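Local coordinates for NAD-dependent aldehyde dehydrogenase (PDB 3U4J), which probably oxidises aldehydes with NAD or NADP as electron acceptor, as members of the aldehyde dehydrogenase family generally do, at residues Asp96-Arg101 with Ile205-Leu210; Glu104-Glu109 with Gly122-Cys127; Ser365-Leu370 with Met396-Glu401. One frame throughout, in Å; residues are numbered along the deposited sequence.

In the fold
Following the chain from the N terminus, helix 84-100 opens interaction 1, and helix 102-113 follows it directly to open interaction 2. Interaction 2 closes first, when the chain returns through helix 117-138; interaction 1 closes later, at helix 202-214, so the shorter loop lies wholly within the longer one. Their centres are about 10 Å apart and they touch: Arg-206 NE forms a salt bridge of 2.7 Å with Glu-104 OE2, and Ile-98 CG2 packs 3.6 Å from Ile-124 O. Interaction 3 comes afterwards in series. It ties the end of helix 349-364 and strand 368-371 to helix 397-400, its centre about 43 Å from that of interaction 1.

Interaction 1 of 3, residues Asp96-Arg101 with Ile205-Leu210; sequences DLILAR and IRLAEL
Leu-210 meets Leu-97 and Ile-98 where two helices of the aldehyde dehydrogenase fold, 84-100 and 202-214, pack together; the N-to-C directions of the short segments 96-100 and 205-210 differ by 126°. The axes of these segments come no nearer than 10.5 Å, so side chains bridge the interface. The tight part is apolar. Leu-210 CD1 lies 4.0 Å from Ile-98 CG1, the two side chains crossing at about a right angle, while its CD2 faces Leu-97 CB and Arg-101 CG. Ile-98 has CG1 anti to the carbonyl carbon (chi1 -65°), and beyond it CD1 reaches Leu-207 CD1 at 4.0 Å. Leu-97 CD1 meets the backbone, 3.5 Å from Leu-210 O. An alanine in place of Leu-210 would probably open a gap between Leu-97, Ile-98 and the Arg-101 methylene CG, since both methyls that fill it would be gone.

The other side is looser and polar, with both arginines partly exposed. Arg-101 NE and Arg-206 NH2, like charges, lie 4.5 Å apart, and no direct hydrogen bond joins the two segments. The repulsion is probably eased by acidic partners: Glu-213 pairs with Arg-101, Glu-104 and Glu-209 with Arg-206. One water, in the plane of both guanidinium groups at their edges, accepts from Arg-101 NE at 2.8 Å and from Arg-206 NH2 at 2.9 Å.

Interaction 2 of 3, residues Glu104-Glu109 with Gly122-Cys127; sequences ELALIE and GEIGFC
Ala-106 and Ile-124 are the nearest CA pair, 6.2 Å apart, between segments 104-109 and 122-127, which lie on helices 102-113 and 117-138, successive helices that pack against each other after a three-residue connection. The N-to-C directions of the two segments differ by 123°, and their axes approach to 9.1 Å. The small side chain of Ala-106 fits this closeness: Ile-124 CG1 comes to 3.7 Å from Ala-106 CA, a contact with the backbone itself.

Ile-124 carries most of the apolar contact and is gripped through three atoms. Its CG1 is anti to the carbonyl carbon (chi1 -55°) and lies over Ala-106. From there CD1 touches both Leu-105 CB, at 3.9 Å, and Glu-109 CG, at 4.0 Å. The other branch, CG2, meets Leu-105 CD1 at 3.9 Å, and the Leu-105 and Ile-124 side chains cross at about a right angle. Glu-109 thus contributes a methylene to the apolar patch while its carboxylate serves the polar one.

There Glu-109 OE1 and Glu-123 OE1 stand 4.4 Å apart, like charges joined by a water that donates to both, at 2.6 Å to Glu-109 OE1. Other donors share the load: Lys-115 forms a salt bridge with Glu-123 OE1, Gln-119 binds its OE2, and Phe-175 N bonds to OE1 and Thr-203 OG1 to OE2 of Glu-109. Through these bonds Glu-109 links the pair to the start of helix 174-187 and to helix 202-214, whose Arg-206 also packs on Leu-105; Cys-127 touches Phe-175 and Ser-179 of helix 174-187.

Interaction 3 of 3, residues Ser365-Leu370 with Met396-Glu401; sequences SGAELL and MSIARE
Met-396, present as selenomethionine, reaches across to Ser-365 and Ala-367 and can be followed atom by atom. Its CB lies 4.2 Å from Ser-365 OG. CG, anti to the carbonyl carbon (chi1 -63°), sits 3.8 Å from Ser-365 CB. Beyond CG the chain is extended: chi2 (177°) sets SE against Ser-365 CB and Ala-367 CB, the latter at 3.9 Å, and chi3 (-176°) sends CE on in the same extended line. The tip, CE, ends 3.6 Å from Ser-365 O, close to the backbone of Gly-366, whose positive phi completes a Schellman motif at the end of helix 349-364. Ala-367 CB also receives Ile-398 CD1 at 4.1 Å, so its methyl is shared by two partners.

A water supplies the polar link: it lies 2.8 Å from Ser-365 OG and accepts from Ile-398 N at 3.1 Å, near the start of helix 397-400. Ser-365 OG is also hydrogen-bonded to Ala-361 O, within helix 349-364. Ala-367 and Ile-398 both touch Phe-389 of strand 383-390, which pairs antiparallel with strand 368-371 and parallel with strand 407-413; helix 397-400 lies in the connection between those parallel neighbours, beside the end of helix 349-364.

Interaction 1 of 3, residues Asp96-Arg101 with Ile205-Leu210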
ATOM      1  N   ASP A  96       3.428  13.093 -25.174  1.00  9.29           N
ATOM      2  CA  ASP A  96       3.972  13.031 -26.560  1.00 10.39           C
ATOM      3  C   ASP A  96       4.027  14.382 -27.252  1.00  9.33           C
ATOM      4  O   ASP A  96       4.989  14.668 -27.936  1.00  8.51           O
ATOM      5  CB  ASP A  96       3.165  12.092 -27.464  1.00  9.61           C
ATOM      6  CG  ASP A  96       3.391  10.641 -27.125  1.00 15.99           C
ATOM      7  OD1 ASP A  96       4.406  10.330 -26.465  1.00 19.75           O
ATOM      8  OD2 ASP A  96       2.541   9.813 -27.501  1.00 21.16           O
ATOM      9  N   LEU A  97       2.967  15.179 -27.128  1.00  8.54           N
ATOM     10  CA  LEU A  97       2.970  16.527 -27.720  1.00  8.82           C
ATOM     11  C   LEU A  97       4.017  17.456 -27.132  1.00  8.95           C
ATOM     12  O   LEU A  97       4.605  18.260 -27.856  1.00  9.62           O
ATOM     13  CB  LEU A  97       1.587  17.187 -27.580  1.00  8.30           C
ATOM     14  CG  LEU A  97       0.628  16.691 -28.643  1.00  9.31           C
ATOM     15  CD1 LEU A  97      -0.810  16.984 -28.172  1.00 10.71           C
ATOM     16  CD2 LEU A  97       0.930  17.306 -30.002  1.00 10.98           C
ATOM     17  N   ILE A  98       4.205  17.382 -25.814  1.00  8.83           N
ATOM     18  CA  ILE A  98       5.253  18.169 -25.136  1.00  9.00           C
ATOM     19  C   ILE A  98       6.634  17.917 -25.779  1.00  9.95           C
ATOM     20  O   ILE A  98       7.360  18.861 -26.121  1.00  9.91           O
ATOM     21  CB  ILE A  98       5.270  17.900 -23.629  1.00  8.72           C
ATOM     22  CG1 ILE A  98       3.943  18.408 -23.003  1.00  7.83           C
ATOM     23  CG2 ILE A  98       6.500  18.613 -22.975  1.00  8.30           C
ATOM     24  CD1 ILE A  98       3.768  17.993 -21.549  1.00  6.44           C
ATOM     25  N   LEU A  99       6.970  16.646 -25.988  1.00  9.45           N
ATOM     26  CA  LEU A  99       8.175  16.299 -26.716  1.00 10.95           C
ATOM     27  C   LEU A  99       8.191  16.787 -28.146  1.00 11.71           C
ATOM     28  O   LEU A  99       9.194  17.324 -28.597  1.00 11.74           O
ATOM     29  CB  LEU A  99       8.456  14.792 -26.649  1.00 11.20           C
ATOM     30  CG  LEU A  99       8.887  14.246 -25.289  1.00 13.04           C
ATOM     31  CD1 LEU A  99       9.274  12.737 -25.385  1.00 15.59           C
ATOM     32  CD2 LEU A  99      10.055  15.078 -24.671  1.00 11.99           C
ATOM     33  N   ALA A 100       7.084  16.610 -28.865  1.00 12.52           N
ATOM     34  CA  ALA A 100       7.012  17.069 -30.255  1.00 13.19           C
ATOM     35  C   ALA A 100       7.210  18.608 -30.324  1.00 13.33           C
ATOM     36  O   ALA A 100       7.771  19.137 -31.290  1.00 13.57           O
ATOM     37  CB  ALA A 100       5.670  16.651 -30.891  1.00 13.01           C
ATOM     38  N   ARG A 101       6.764  19.326 -29.297  1.00 12.51           N
ATOM     39  CA  ARG A 101       6.908  20.783 -29.293  1.00 12.60           C
ATOM     40  C   ARG A 101       8.024  21.255 -28.354  1.00 12.52           C
ATOM     41  O   ARG A 101       7.990  22.396 -27.852  1.00 11.39           O
ATOM     42  CB  ARG A 101       5.589  21.485 -28.926  1.00 12.75           C
ATOM     43  CG  ARG A 101       4.326  20.959 -29.638  1.00 15.52           C
ATOM     44  CD  ARG A 101       4.304  21.274 -31.141  1.00 21.84           C
ATOM     45  NE  ARG A 101       3.034  20.795 -31.697  1.00 26.43           N
ATOM     46  CZ  ARG A 101       2.903  19.799 -32.576  1.00 29.81           C
ATOM     47  NH1 ARG A 101       3.973  19.167 -33.060  1.00 30.29           N
ATOM     48  NH2 ARG A 101       1.687  19.447 -32.999  1.00 29.14           N
ATOM     49  N   ILE A 205      -0.544  28.363 -21.260  1.00  9.55           N
ATOM     50  CA  ILE A 205      -1.611  28.434 -22.235  1.00  8.66           C
ATOM     51  C   ILE A 205      -1.307  27.381 -23.301  1.00  9.10           C
ATOM     52  O   ILE A 205      -2.199  26.627 -23.716  1.00  8.36           O
ATOM     53  CB  ILE A 205      -1.675  29.867 -22.864  1.00  9.48           C
ATOM     54  CG1 ILE A 205      -2.363  30.835 -21.892  1.00  9.44           C
ATOM     55  CG2 ILE A 205      -2.376  29.839 -24.215  1.00  5.47           C
ATOM     56  CD1 ILE A 205      -2.114  32.319 -22.233  1.00  8.26           C
ATOM     57  N   ARG A 206      -0.051  27.312 -23.732  1.00  9.05           N
ATOM     58  CA  ARG A 206       0.320  26.249 -24.676  1.00  9.49           C
ATOM     59  C   ARG A 206       0.013  24.854 -24.115  1.00  9.01           C
ATOM     60  O   ARG A 206      -0.461  23.986 -24.847  1.00  8.48           O
ATOM     61  CB  ARG A 206       1.796  26.329 -25.164  1.00  9.18           C
ATOM     62  CG  ARG A 206       2.131  27.514 -26.070  1.00 11.88           C
ATOM     63  CD  ARG A 206       1.413  27.490 -27.415  1.00 15.05           C
ATOM     64  NE  ARG A 206       1.949  26.453 -28.305  1.00 15.93           N
ATOM     65  CZ  ARG A 206       1.234  25.450 -28.823  1.00 16.74           C
ATOM     66  NH1 ARG A 206      -0.061  25.334 -28.564  1.00 14.97           N
ATOM     67  NH2 ARG A 206       1.816  24.562 -29.626  1.00 16.43           N
ATOM     68  N   LEU A 207       0.255  24.641 -22.822  1.00  9.23           N
ATOM     69  CA  LEU A 207      -0.013  23.312 -22.232  1.00  8.72           C
ATOM     70  C   LEU A 207      -1.506  22.983 -22.314  1.00  8.65           C
ATOM     71  O   LEU A 207      -1.871  21.845 -22.641  1.00  8.25           O
ATOM     72  CB  LEU A 207       0.477  23.242 -20.776  1.00  8.22           C
ATOM     73  CG  LEU A 207       0.386  21.948 -19.989  1.00  8.69           C
ATOM     74  CD1 LEU A 207       1.086  20.778 -20.723  1.00 11.85           C
ATOM     75  CD2 LEU A 207       1.015  22.144 -18.592  1.00  9.92           C
ATOM     76  N   ALA A 208      -2.362  23.975 -22.029  1.00  8.05           N
ATOM     77  CA  ALA A 208      -3.818  23.774 -22.135  1.00  8.28           C
ATOM     78  C   ALA A 208      -4.217  23.509 -23.588  1.00  7.81           C
ATOM     79  O   ALA A 208      -5.151  22.743 -23.852  1.00  8.69           O
ATOM     80  CB  ALA A 208      -4.584  24.977 -21.594  1.00  7.98           C
ATOM     81  N   GLU A 209      -3.521  24.162 -24.510  1.00  8.16           N
ATOM     82  CA  GLU A 209      -3.781  23.968 -25.941  1.00  9.26           C
ATOM     83  C   GLU A 209      -3.349  22.570 -26.381  1.00  9.22           C
ATOM     84  O   GLU A 209      -4.023  21.932 -27.191  1.00  9.75           O
ATOM     85  CB  GLU A 209      -3.123  25.078 -26.778  1.00  9.61           C
ATOM     86  CG  GLU A 209      -3.745  26.469 -26.481  1.00 10.68           C
ATOM     87  CD  GLU A 209      -3.047  27.617 -27.212  1.00 15.04           C
ATOM     88  OE1 GLU A 209      -1.912  27.442 -27.717  1.00 18.52           O
ATOM     89  OE2 GLU A 209      -3.616  28.726 -27.264  1.00 16.80           O
ATOM     90  N   LEU A 210      -2.242  22.082 -25.830  1.00  9.15           N
ATOM     91  CA  LEU A 210      -1.837  20.678 -26.088  1.00  9.46           C
ATOM     92  C   LEU A 210      -2.851  19.673 -25.541  1.00  8.98           C
ATOM     93  O   LEU A 210      -3.158  18.675 -26.210  1.00  9.01           O
ATOM     94  CB  LEU A 210      -0.440  20.383 -25.548  1.00  8.92           C
ATOM     95  CG  LEU A 210       0.679  21.263 -26.117  1.00 11.23           C
ATOM     96  CD1 LEU A 210       2.040  20.813 -25.592  1.00 11.50           C
ATOM     97  CD2 LEU A 210       0.664  21.261 -27.627  1.00 12.07           C
TER
HETATM   98  O   HOH W   1       0.789  22.319 -31.126  1.00 19.28           O

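Interaction 2 of 3, residues Glu104-Glu109 with Gly122-Cys127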
ATOM      1  N   GLU A 104      10.031  24.651 -29.296  1.00 12.11           N
ATOM      2  CA  GLU A 104       9.057  25.747 -29.182  1.00 12.90           C
ATOM      3  C   GLU A 104       8.830  26.108 -27.707  1.00 12.10           C
ATOM      4  O   GLU A 104       8.865  27.284 -27.331  1.00 12.18           O
ATOM      5  CB  GLU A 104       7.702  25.376 -29.812  1.00 13.39           C
ATOM      6  CG  GLU A 104       6.640  26.512 -29.747  1.00 15.60           C
ATOM      7  CD  GLU A 104       5.169  26.042 -29.956  1.00 20.50           C
ATOM      8  OE1 GLU A 104       4.929  24.916 -30.444  1.00 21.64           O
ATOM      9  OE2 GLU A 104       4.242  26.825 -29.631  1.00 22.87           O
ATOM     10  N   LEU A 105       8.561  25.104 -26.881  1.00 10.38           N
ATOM     11  CA  LEU A 105       8.200  25.390 -25.492  1.00  9.93           C
ATOM     12  C   LEU A 105       9.395  25.921 -24.696  1.00  9.43           C
ATOM     13  O   LEU A 105       9.245  26.787 -23.829  1.00  9.10           O
ATOM     14  CB  LEU A 105       7.586  24.167 -24.810  1.00  9.03           C
ATOM     15  CG  LEU A 105       6.277  23.659 -25.427  1.00 10.21           C
ATOM     16  CD1 LEU A 105       6.007  22.247 -24.915  1.00 10.02           C
ATOM     17  CD2 LEU A 105       5.127  24.605 -25.068  1.00 10.87           C
ATOM     18  N   ALA A 106      10.580  25.414 -25.015  1.00  9.82           N
ATOM     19  CA  ALA A 106      11.784  25.761 -24.260  1.00  9.61           C
ATOM     20  C   ALA A 106      12.071  27.228 -24.517  1.00  9.80           C
ATOM     21  O   ALA A 106      12.453  27.982 -23.591  1.00  9.17           O
ATOM     22  CB  ALA A 106      12.986  24.887 -24.708  1.00  9.08           C
ATOM     23  N   LEU A 107      11.896  27.624 -25.784  1.00  9.57           N
ATOM     24  CA  LEU A 107      12.115  29.021 -26.179  1.00 10.14           C
ATOM     25  C   LEU A 107      11.147  29.998 -25.477  1.00 10.58           C
ATOM     26  O   LEU A 107      11.565  31.054 -24.979  1.00 11.04           O
ATOM     27  CB  LEU A 107      12.083  29.181 -27.709  1.00  9.50           C
ATOM     28  CG  LEU A 107      12.295  30.629 -28.223  1.00 10.94           C
ATOM     29  CD1 LEU A 107      13.681  31.223 -27.799  1.00  9.43           C
ATOM     30  CD2 LEU A 107      12.110  30.700 -29.732  1.00  9.88           C
ATOM     31  N   ILE A 108       9.864  29.647 -25.430  1.00 11.21           N
ATOM     32  CA  ILE A 108       8.879  30.455 -24.696  1.00 11.90           C
ATOM     33  C   ILE A 108       9.356  30.661 -23.235  1.00 12.37           C
ATOM     34  O   ILE A 108       9.451  31.797 -22.770  1.00 11.86           O
ATOM     35  CB  ILE A 108       7.466  29.828 -24.751  1.00 11.64           C
ATOM     36  CG1 ILE A 108       6.968  29.753 -26.189  1.00 11.87           C
ATOM     37  CG2 ILE A 108       6.421  30.653 -23.901  1.00 12.00           C
ATOM     38  CD1 ILE A 108       5.577  29.076 -26.275  1.00 12.19           C
ATOM     39  N   GLU A 109       9.698  29.562 -22.544  1.00 13.00           N
ATOM     40  CA  GLU A 109      10.070  29.618 -21.131  1.00 13.84           C
ATOM     41  C   GLU A 109      11.282  30.505 -20.975  1.00 12.88           C
ATOM     42  O   GLU A 109      11.351  31.298 -20.049  1.00 12.69           O
ATOM     43  CB  GLU A 109      10.461  28.237 -20.560  1.00 14.68           C
ATOM     44  CG  GLU A 109       9.352  27.318 -20.105  1.00 20.13           C
ATOM     45  CD  GLU A 109       8.562  27.769 -18.876  1.00 21.29           C
ATOM     46  OE1 GLU A 109       8.752  27.201 -17.761  1.00 20.64           O
ATOM     47  OE2 GLU A 109       7.714  28.653 -19.057  1.00 22.15           O
ATOM     48  N   GLY A 122      15.882  21.194 -20.979  1.00 10.48           N
ATOM     49  CA  GLY A 122      15.868  20.057 -20.023  1.00 11.51           C
ATOM     50  C   GLY A 122      14.595  20.017 -19.181  1.00 11.17           C
ATOM     51  O   GLY A 122      14.044  18.936 -18.911  1.00 10.51           O
ATOM     52  N   GLU A 123      14.124  21.182 -18.750  1.00 10.08           N
ATOM     53  CA  GLU A 123      12.839  21.240 -18.035  1.00 10.93           C
ATOM     54  C   GLU A 123      11.615  20.758 -18.824  1.00 10.26           C
ATOM     55  O   GLU A 123      10.747  20.080 -18.267  1.00 11.06           O
ATOM     56  CB  GLU A 123      12.588  22.636 -17.488  1.00 10.99           C
ATOM     57  CG  GLU A 123      13.460  22.945 -16.313  1.00 12.85           C
ATOM     58  CD  GLU A 123      13.240  24.355 -15.770  1.00 17.60           C
ATOM     59  OE1 GLU A 123      12.191  24.998 -16.082  1.00 19.61           O
ATOM     60  OE2 GLU A 123      14.132  24.820 -15.023  1.00 19.31           O
ATOM     61  N   ILE A 124      11.526  21.142 -20.093  1.00  9.45           N
ATOM     62  CA  ILE A 124      10.408  20.700 -20.934  1.00  9.18           C
ATOM     63  C   ILE A 124      10.431  19.177 -21.033  1.00  9.65           C
ATOM     64  O   ILE A 124       9.402  18.539 -20.907  1.00  8.82           O
ATOM     65  CB  ILE A 124      10.470  21.309 -22.372  1.00  8.82           C
ATOM     66  CG1 ILE A 124      10.556  22.841 -22.317  1.00  9.25           C
ATOM     67  CG2 ILE A 124       9.261  20.859 -23.230  1.00  8.39           C
ATOM     68  CD1 ILE A 124       9.435  23.559 -21.467  1.00  6.83           C
ATOM     69  N   GLY A 125      11.616  18.601 -21.260  1.00  9.72           N
ATOM     70  CA  GLY A 125      11.778  17.135 -21.265  1.00 10.12           C
ATOM     71  C   GLY A 125      11.354  16.488 -19.961  1.00 10.39           C
ATOM     72  O   GLY A 125      10.680  15.449 -19.943  1.00  9.26           O
ATOM     73  N   PHE A 126      11.763  17.084 -18.852  1.00 10.25           N
ATOM     74  CA  PHE A 126      11.310  16.631 -17.545  1.00 11.26           C
ATOM     75  C   PHE A 126       9.776  16.707 -17.382  1.00 10.45           C
ATOM     76  O   PHE A 126       9.147  15.805 -16.839  1.00  8.75           O
ATOM     77  CB  PHE A 126      12.007  17.427 -16.449  1.00 12.36           C
ATOM     78  CG  PHE A 126      11.831  16.837 -15.081  1.00 18.00           C
ATOM     79  CD1 PHE A 126      12.589  15.738 -14.680  1.00 22.72           C
ATOM     80  CD2 PHE A 126      10.915  17.380 -14.187  1.00 21.44           C
ATOM     81  CE1 PHE A 126      12.432  15.190 -13.389  1.00 25.16           C
ATOM     82  CE2 PHE A 126      10.742  16.842 -12.922  1.00 24.30           C
ATOM     83  CZ  PHE A 126      11.496  15.743 -12.516  1.00 24.05           C
ATOM     84  N   CYS A 127       9.177  17.778 -17.880  1.00  9.82           N
ATOM     85  CA  CYS A 127       7.716  17.907 -17.820  1.00  9.23           C
ATOM     86  C   CYS A 127       7.026  16.825 -18.625  1.00  9.29           C
ATOM     87  O   CYS A 127       5.982  16.318 -18.202  1.00  8.27           O
ATOM     88  CB  CYS A 127       7.272  19.267 -18.340  1.00  9.48           C
ATOM     89  SG  CYS A 127       7.692  20.561 -17.180  1.00 12.55           S
TER
HETATM   90  O   HOH W   2       9.394  25.532 -15.827  1.00  9.79           O

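Interaction 3 of 3, residues Ser365-Leu370 with Met396-Glu401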
ATOM      1  N   SER A 365      24.872  44.277   8.234  1.00 18.60           N
ATOM      2  CA  SER A 365      24.873  43.346   9.351  1.00 18.70           C
ATOM      3  C   SER A 365      26.298  42.947   9.740  1.00 19.05           C
ATOM      4  O   SER A 365      26.501  42.407  10.803  1.00 19.50           O
ATOM      5  CB  SER A 365      24.080  42.063   9.003  1.00 19.03           C
ATOM      6  OG  SER A 365      22.688  42.298   8.840  1.00 19.22           O
ATOM      7  N   GLY A 366      27.267  43.172   8.859  1.00 19.16           N
ATOM      8  CA  GLY A 366      28.665  42.799   9.128  1.00 19.25           C
ATOM      9  C   GLY A 366      29.123  41.495   8.500  1.00 19.03           C
ATOM     10  O   GLY A 366      30.170  40.973   8.849  1.00 18.12           O
ATOM     11  N   ALA A 367      28.322  40.945   7.587  1.00 19.11           N
ATOM     12  CA  ALA A 367      28.697  39.715   6.901  1.00 18.42           C
ATOM     13  C   ALA A 367      29.787  40.034   5.888  1.00 18.49           C
ATOM     14  O   ALA A 367      29.852  41.129   5.364  1.00 17.94           O
ATOM     15  CB  ALA A 367      27.488  39.097   6.219  1.00 18.59           C
ATOM     16  N   GLU A 368      30.640  39.072   5.593  1.00 18.65           N
ATOM     17  CA  GLU A 368      31.769  39.363   4.714  1.00 19.77           C
ATOM     18  C   GLU A 368      31.431  39.007   3.261  1.00 18.84           C
ATOM     19  O   GLU A 368      31.196  37.828   2.945  1.00 18.92           O
ATOM     20  CB  GLU A 368      32.994  38.599   5.210  1.00 20.04           C
ATOM     21  CG  GLU A 368      34.282  38.834   4.430  1.00 23.63           C
ATOM     22  CD  GLU A 368      35.321  37.750   4.734  1.00 26.39           C
ATOM     23  OE1 GLU A 368      36.473  37.860   4.267  1.00 27.79           O
ATOM     24  OE2 GLU A 368      34.968  36.766   5.413  1.00 25.34           O
ATOM     25  N   LEU A 369      31.385  40.024   2.396  1.00 18.09           N
ATOM     26  CA  LEU A 369      31.055  39.840   0.991  1.00 17.50           C
ATOM     27  C   LEU A 369      32.286  39.281   0.302  1.00 17.34           C
ATOM     28  O   LEU A 369      33.309  39.968   0.212  1.00 16.71           O
ATOM     29  CB  LEU A 369      30.722  41.174   0.326  1.00 17.97           C
ATOM     30  CG  LEU A 369      29.615  41.305  -0.743  1.00 18.86           C
ATOM     31  CD1 LEU A 369      29.861  42.475  -1.739  1.00 16.86           C
ATOM     32  CD2 LEU A 369      29.253  40.015  -1.478  1.00 15.83           C
ATOM     33  N   LEU A 370      32.183  38.068  -0.227  1.00 15.78           N
ATOM     34  CA  LEU A 370      33.333  37.441  -0.887  1.00 15.78           C
ATOM     35  C   LEU A 370      33.300  37.574  -2.405  1.00 15.74           C
ATOM     36  O   LEU A 370      34.338  37.486  -3.066  1.00 15.52           O
ATOM     37  CB  LEU A 370      33.444  35.967  -0.496  1.00 15.52           C
ATOM     38  CG  LEU A 370      33.684  35.633   0.974  1.00 16.30           C
ATOM     39  CD1 LEU A 370      33.846  34.109   1.153  1.00 19.11           C
ATOM     40  CD2 LEU A 370      34.923  36.364   1.507  1.00 19.08           C
HETATM   41  N   MSE A 396      21.045  37.285  11.495  1.00 24.03           N
HETATM   42  CA  MSE A 396      21.026  38.245  10.393  1.00 23.21           C
HETATM   43  C   MSE A 396      19.856  37.978   9.469  1.00 22.35           C
HETATM   44  O   MSE A 396      19.531  36.820   9.191  1.00 21.46           O
HETATM   45  CB  MSE A 396      22.331  38.208   9.582  1.00 23.62           C
HETATM   46  CG  MSE A 396      23.569  38.606  10.366  1.00 25.17           C
HETATM   47 SE   MSE A 396      25.136  38.405   9.212  1.00 36.42          SE
HETATM   48  CE  MSE A 396      26.591  38.852  10.481  1.00 28.44           C
ATOM     49  N   SER A 397      19.248  39.051   8.972  1.00 20.92           N
ATOM     50  CA  SER A 397      18.175  38.926   7.992  1.00 20.20           C
ATOM     51  C   SER A 397      18.567  38.041   6.790  1.00 19.68           C
ATOM     52  O   SER A 397      17.721  37.308   6.281  1.00 20.43           O
ATOM     53  CB  SER A 397      17.687  40.302   7.532  1.00 19.93           C
ATOM     54  OG  SER A 397      18.654  40.918   6.699  1.00 20.35           O
ATOM     55  N   ILE A 398      19.828  38.081   6.345  1.00 18.71           N
ATOM     56  CA  ILE A 398      20.236  37.216   5.215  1.00 17.88           C
ATOM     57  C   ILE A 398      20.351  35.712   5.561  1.00 17.81           C
ATOM     58  O   ILE A 398      20.334  34.868   4.651  1.00 18.12           O
ATOM     59  CB  ILE A 398      21.513  37.685   4.482  1.00 17.89           C
ATOM     60  CG1 ILE A 398      22.744  37.628   5.407  1.00 17.29           C
ATOM     61  CG2 ILE A 398      21.298  39.066   3.829  1.00 17.90           C
ATOM     62  CD1 ILE A 398      24.054  37.490   4.639  1.00 18.74           C
ATOM     63  N   ALA A 399      20.490  35.379   6.846  1.00 16.95           N
ATOM     64  CA  ALA A 399      20.397  33.977   7.276  1.00 17.36           C
ATOM     65  C   ALA A 399      18.940  33.533   7.366  1.00 17.50           C
ATOM     66  O   ALA A 399      18.645  32.372   7.212  1.00 18.06           O
ATOM     67  CB  ALA A 399      21.093  33.749   8.622  1.00 17.03           C
ATOM     68  N   ARG A 400      18.029  34.463   7.605  1.00 17.98           N
ATOM     69  CA  ARG A 400      16.667  34.087   7.967  1.00 18.51           C
ATOM     70  C   ARG A 400      15.635  34.176   6.828  1.00 17.72           C
ATOM     71  O   ARG A 400      14.761  33.298   6.694  1.00 16.96           O
ATOM     72  CB  ARG A 400      16.203  34.954   9.142  1.00 19.77           C
ATOM     73  CG  ARG A 400      16.823  34.578  10.479  1.00 24.86           C
ATOM     74  CD  ARG A 400      16.004  33.469  11.152  1.00 33.28           C
ATOM     75  NE  ARG A 400      16.732  32.842  12.254  1.00 37.74           N
ATOM     76  CZ  ARG A 400      16.162  32.233  13.288  1.00 38.52           C
ATOM     77  NH1 ARG A 400      14.841  32.161  13.374  1.00 39.19           N
ATOM     78  NH2 ARG A 400      16.924  31.692  14.234  1.00 40.09           N
ATOM     79  N   GLU A 401      15.706  35.250   6.040  1.00 16.23           N
ATOM     80  CA  GLU A 401      14.661  35.534   5.055  1.00 15.80           C
ATOM     81  C   GLU A 401      15.026  34.985   3.676  1.00 14.63           C
ATOM     82  O   GLU A 401      16.202  34.902   3.319  1.00 12.88           O
ATOM     83  CB  GLU A 401      14.354  37.036   5.023  1.00 16.61           C
ATOM     84  CG  GLU A 401      14.118  37.547   6.446  1.00 21.84           C
ATOM     85  CD  GLU A 401      13.620  38.966   6.558  1.00 30.07           C
ATOM     86  OE1 GLU A 401      13.436  39.651   5.525  1.00 32.67           O
ATOM     87  OE2 GLU A 401      13.388  39.396   7.717  1.00 33.97           O
TER
HETATM   88  O   HOH W   3      21.355  40.703   7.005  1.00 13.25           O